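Long-range contact in flavin-nucleotide-binding protein (Mycobacterium smegmatis, PDB 4YBN), which binds FAD and heme on a split beta-barrel fold and is probably an oxidoreductase related to pyridoxamine 5'-phosphate oxidase: residues V91-F96 and G181-V186. Sequence-based numbering, arbitrary orientation.
Sequences VARSSF and GWAGVV. With HEM (protoporphyrin IX containing Fe), chain G.
The carbonyl oxygen of Val-91 is met by two groups of 181-186: Gly-184 N donates to it over 2.9 Å at 160°, and Ala-183 CA adds a C-H...O contact of 3.4 Å. In return Val-91 N donates to Gly-184 O, also at 2.9 Å, and this reciprocal pair defines an antiparallel hydrogen-bonded bridge between the end of strand 78-91 and the start of strand 184-192. Gly-184 suits its place: its backbone angles bring the position of any CB up against the carbonyl O of Ala-183, and Trp-182 CH2 is also in the way, one face of that ring lying over Gly-184 N. The ring presents its edge to Val-91, with CZ3 3.9 Å from Val-91 CB; CG1 of Val-91 is anti to the backbone N (chi1 -173°), which sets CG2 beside that N, where it meets Val-186 CG2.

Past the bridge, the extended Arg-93 chain runs alongside 181-183. Ala-183 CB lies over one face of its guanidinium, 3.9 Å from NH1, while NE makes weak bonds to Gly-181 O (3.3 Å, 130°) and Gly-180 O. NH1 forms salt bridges with Asp-172 of its own chain and Asp-200 of the second subunit, whose Thr-197 OG1 is hydrogen-bonded to Trp-182 NE1.

Farther along, Phe-96 O accepts a hydrogen bond from a water whose O lies 2.3 Å from the heme FE. Gly-184 and Val-185 also pair antiparallel with a strand of the second subunit, so the bridge joins this heme-lining loop to a sheet crossing the interface; beside two carboxylates, the buried guanidinium would be expected to keep its positive charge.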
loop_
_atom_site.group_PDB
_atom_site.type_symbol
_atom_site.label_atom_id
_atom_site.label_comp_id
_atom_site.label_asym_id
_atom_site.label_seq_id
_atom_site.Cartn_x
_atom_site.Cartn_y
_atom_site.Cartn_z
ATOM N N VAL A 91 0.862 -13.427 14.576
ATOM C CA VAL A 91 1.304 -14.809 14.671
ATOM C C VAL A 91 0.463 -15.546 15.714
ATOM O O VAL A 91 0.649 -15.408 16.922
ATOM C CB VAL A 91 2.801 -14.870 14.986
ATOM C CG1 VAL A 91 3.303 -16.304 14.929
ATOM C CG2 VAL A 91 3.583 -14.035 13.969
ATOM N N ALA A 92 -0.493 -16.328 15.236
ATOM C CA ALA A 92 -1.329 -17.118 16.133
ATOM C C ALA A 92 -0.802 -18.548 16.224
ATOM O O ALA A 92 0.144 -18.950 15.529
ATOM C CB ALA A 92 -2.782 -17.077 15.679
ATOM N N ARG A 93 -1.351 -19.285 17.186
ATOM C CA ARG A 93 -1.022 -20.705 17.388
ATOM C C ARG A 93 -1.617 -21.621 16.325
ATOM O O ARG A 93 -1.253 -22.786 16.261
ATOM C CB ARG A 93 -1.520 -21.164 18.742
ATOM C CG ARG A 93 -0.730 -20.604 19.890
ATOM C CD ARG A 93 -1.484 -20.955 21.154
ATOM N NE ARG A 93 -0.844 -20.408 22.325
ATOM C CZ ARG A 93 -1.192 -19.273 22.903
ATOM N NH1 ARG A 93 -2.183 -18.507 22.406
ATOM N NH2 ARG A 93 -0.518 -18.893 23.983
ATOM N N SER A 94 -2.534 -21.094 15.509
ATOM C CA SER A 94 -3.007 -21.731 14.266
ATOM C C SER A 94 -2.822 -20.822 13.046
ATOM O O SER A 94 -2.829 -19.598 13.178
ATOM C CB SER A 94 -4.485 -21.985 14.363
ATOM O OG SER A 94 -5.151 -20.782 14.557
ATOM N N SER A 95 -2.807 -21.383 11.848
ATOM C CA SER A 95 -2.793 -20.493 10.634
ATOM C C SER A 95 -4.125 -19.803 10.448
ATOM O O SER A 95 -4.212 -18.644 9.979
ATOM C CB SER A 95 -2.429 -21.269 9.411
ATOM O OG SER A 95 -3.268 -22.370 9.334
ATOM N N PHE A 96 -5.192 -20.478 10.865
ATOM C CA PHE A 96 -6.496 -19.918 10.699
ATOM C C PHE A 96 -6.671 -18.592 11.432
ATOM O O PHE A 96 -7.396 -17.727 10.946
ATOM C CB PHE A 96 -7.560 -20.947 11.065
ATOM C CG PHE A 96 -8.953 -20.415 11.056
ATOM C CD1 PHE A 96 -9.657 -20.334 9.878
ATOM C CD2 PHE A 96 -9.552 -20.001 12.235
ATOM C CE1 PHE A 96 -10.941 -19.844 9.861
ATOM C CE2 PHE A 96 -10.863 -19.557 12.239
ATOM C CZ PHE A 96 -11.554 -19.469 11.039
ATOM N N GLY A 181 2.797 -23.321 23.119
ATOM C CA GLY A 181 3.302 -22.629 21.916
ATOM C C GLY A 181 3.286 -21.096 21.982
ATOM O O GLY A 181 2.414 -20.485 22.636
ATOM N N TRP A 182 4.218 -20.471 21.255
ATOM C CA TRP A 182 4.333 -19.005 21.270
ATOM C C TRP A 182 3.225 -18.380 20.393
ATOM O O TRP A 182 2.790 -18.982 19.408
ATOM C CB TRP A 182 5.707 -18.582 20.730
ATOM C CG TRP A 182 5.996 -17.093 20.969
ATOM C CD1 TRP A 182 6.513 -16.513 22.102
ATOM C CD2 TRP A 182 5.709 -16.019 20.065
ATOM N NE1 TRP A 182 6.587 -15.134 21.946
ATOM C CE2 TRP A 182 6.123 -14.810 20.696
ATOM C CE3 TRP A 182 5.183 -15.962 18.772
ATOM C CZ2 TRP A 182 5.995 -13.547 20.075
ATOM C CZ3 TRP A 182 5.052 -14.687 18.148
ATOM C CH2 TRP A 182 5.464 -13.516 18.800
ATOM N N ALA A 183 2.759 -17.204 20.777
ATOM C CA ALA A 183 1.886 -16.399 19.931
ATOM C C ALA A 183 2.247 -14.922 20.163
ATOM O O ALA A 183 2.861 -14.578 21.188
ATOM C CB ALA A 183 0.439 -16.634 20.272
ATOM N N GLY A 184 1.879 -14.037 19.223
ATOM C CA GLY A 184 2.301 -12.670 19.336
ATOM C C GLY A 184 2.203 -11.885 18.042
ATOM O O GLY A 184 1.462 -12.275 17.114
ATOM N N VAL A 185 2.909 -10.761 18.019
ATOM C CA VAL A 185 2.912 -9.829 16.845
ATOM C C VAL A 185 4.318 -9.468 16.517
ATOM O O VAL A 185 5.101 -9.128 17.402
ATOM C CB VAL A 185 2.086 -8.582 17.162
ATOM C CG1 VAL A 185 2.176 -7.459 16.087
ATOM C CG2 VAL A 185 0.652 -8.993 17.341
ATOM N N VAL A 186 4.694 -9.611 15.251
ATOM C CA VAL A 186 5.914 -9.015 14.759
ATOM C C VAL A 186 5.528 -7.686 14.099
ATOM O O VAL A 186 4.872 -7.702 13.042
ATOM C CB VAL A 186 6.585 -9.877 13.745
ATOM C CG1 VAL A 186 7.968 -9.320 13.445
ATOM C CG2 VAL A 186 6.682 -11.308 14.277
HETATM C CHA HEM G . -9.354 -13.410 7.457
HETATM C CHB HEM G . -4.550 -13.049 7.410
HETATM C CHC HEM G . -4.154 -17.860 7.406
HETATM C CHD HEM G . -8.953 -18.265 7.112
HETATM C C1A HEM G . -8.091 -12.896 7.465
HETATM C C2A HEM G . -7.764 -11.518 7.508
HETATM C C3A HEM G . -6.385 -11.430 7.458
HETATM C C4A HEM G . -5.894 -12.754 7.425
HETATM C CMA HEM G . -5.486 -10.208 7.435
HETATM C CAA HEM G . -8.754 -10.365 7.508
HETATM C CBA HEM G . -9.368 -10.046 8.880
HETATM C CGA HEM G . -10.087 -8.711 8.855
HETATM O O1A HEM G . -9.652 -7.786 9.580
HETATM O O2A HEM G . -11.082 -8.514 8.109
HETATM C C1B HEM G . -4.005 -14.341 7.443
HETATM C C2B HEM G . -2.604 -14.595 7.575
HETATM C C3B HEM G . -2.455 -15.934 7.567
HETATM C C4B HEM G . -3.827 -16.526 7.443
HETATM C CMB HEM G . -1.451 -13.601 7.722
HETATM C CAB HEM G . -1.119 -16.485 7.761
HETATM C CBB HEM G . -0.903 -17.730 8.059
HETATM C C1C HEM G . -5.440 -18.425 7.301
HETATM C C2C HEM G . -5.726 -19.799 7.046
HETATM C C3C HEM G . -7.120 -19.932 6.963
HETATM C C4C HEM G . -7.653 -18.614 7.167
HETATM C CMC HEM G . -4.704 -20.871 6.940
HETATM C CAC HEM G . -7.926 -21.165 6.838
HETATM C CBC HEM G . -7.442 -22.386 7.129
HETATM C C1D HEM G . -9.398 -16.958 7.193
HETATM C C2D HEM G . -10.817 -16.675 7.283
HETATM C C3D HEM G . -10.930 -15.335 7.388
HETATM C C4D HEM G . -9.568 -14.801 7.370
HETATM C CMD HEM G . -11.940 -17.666 7.241
HETATM C CAD HEM G . -12.200 -14.508 7.492
HETATM C CBD HEM G . -12.329 -13.780 8.839
HETATM C CGD HEM G . -13.782 -13.435 9.115
HETATM O O1D HEM G . -14.422 -14.020 10.032
HETATM O O2D HEM G . -14.372 -12.560 8.425
HETATM N NA HEM G . -6.937 -13.631 7.393
HETATM N NB HEM G . -4.684 -15.490 7.389
HETATM N NC HEM G . -6.615 -17.737 7.278
HETATM N ND HEM G . -8.684 -15.817 7.263
HETATM FE FE HEM G . -6.788 -15.653 7.246
HETATM O O HOH W 1 -6.884 -15.384 9.563
#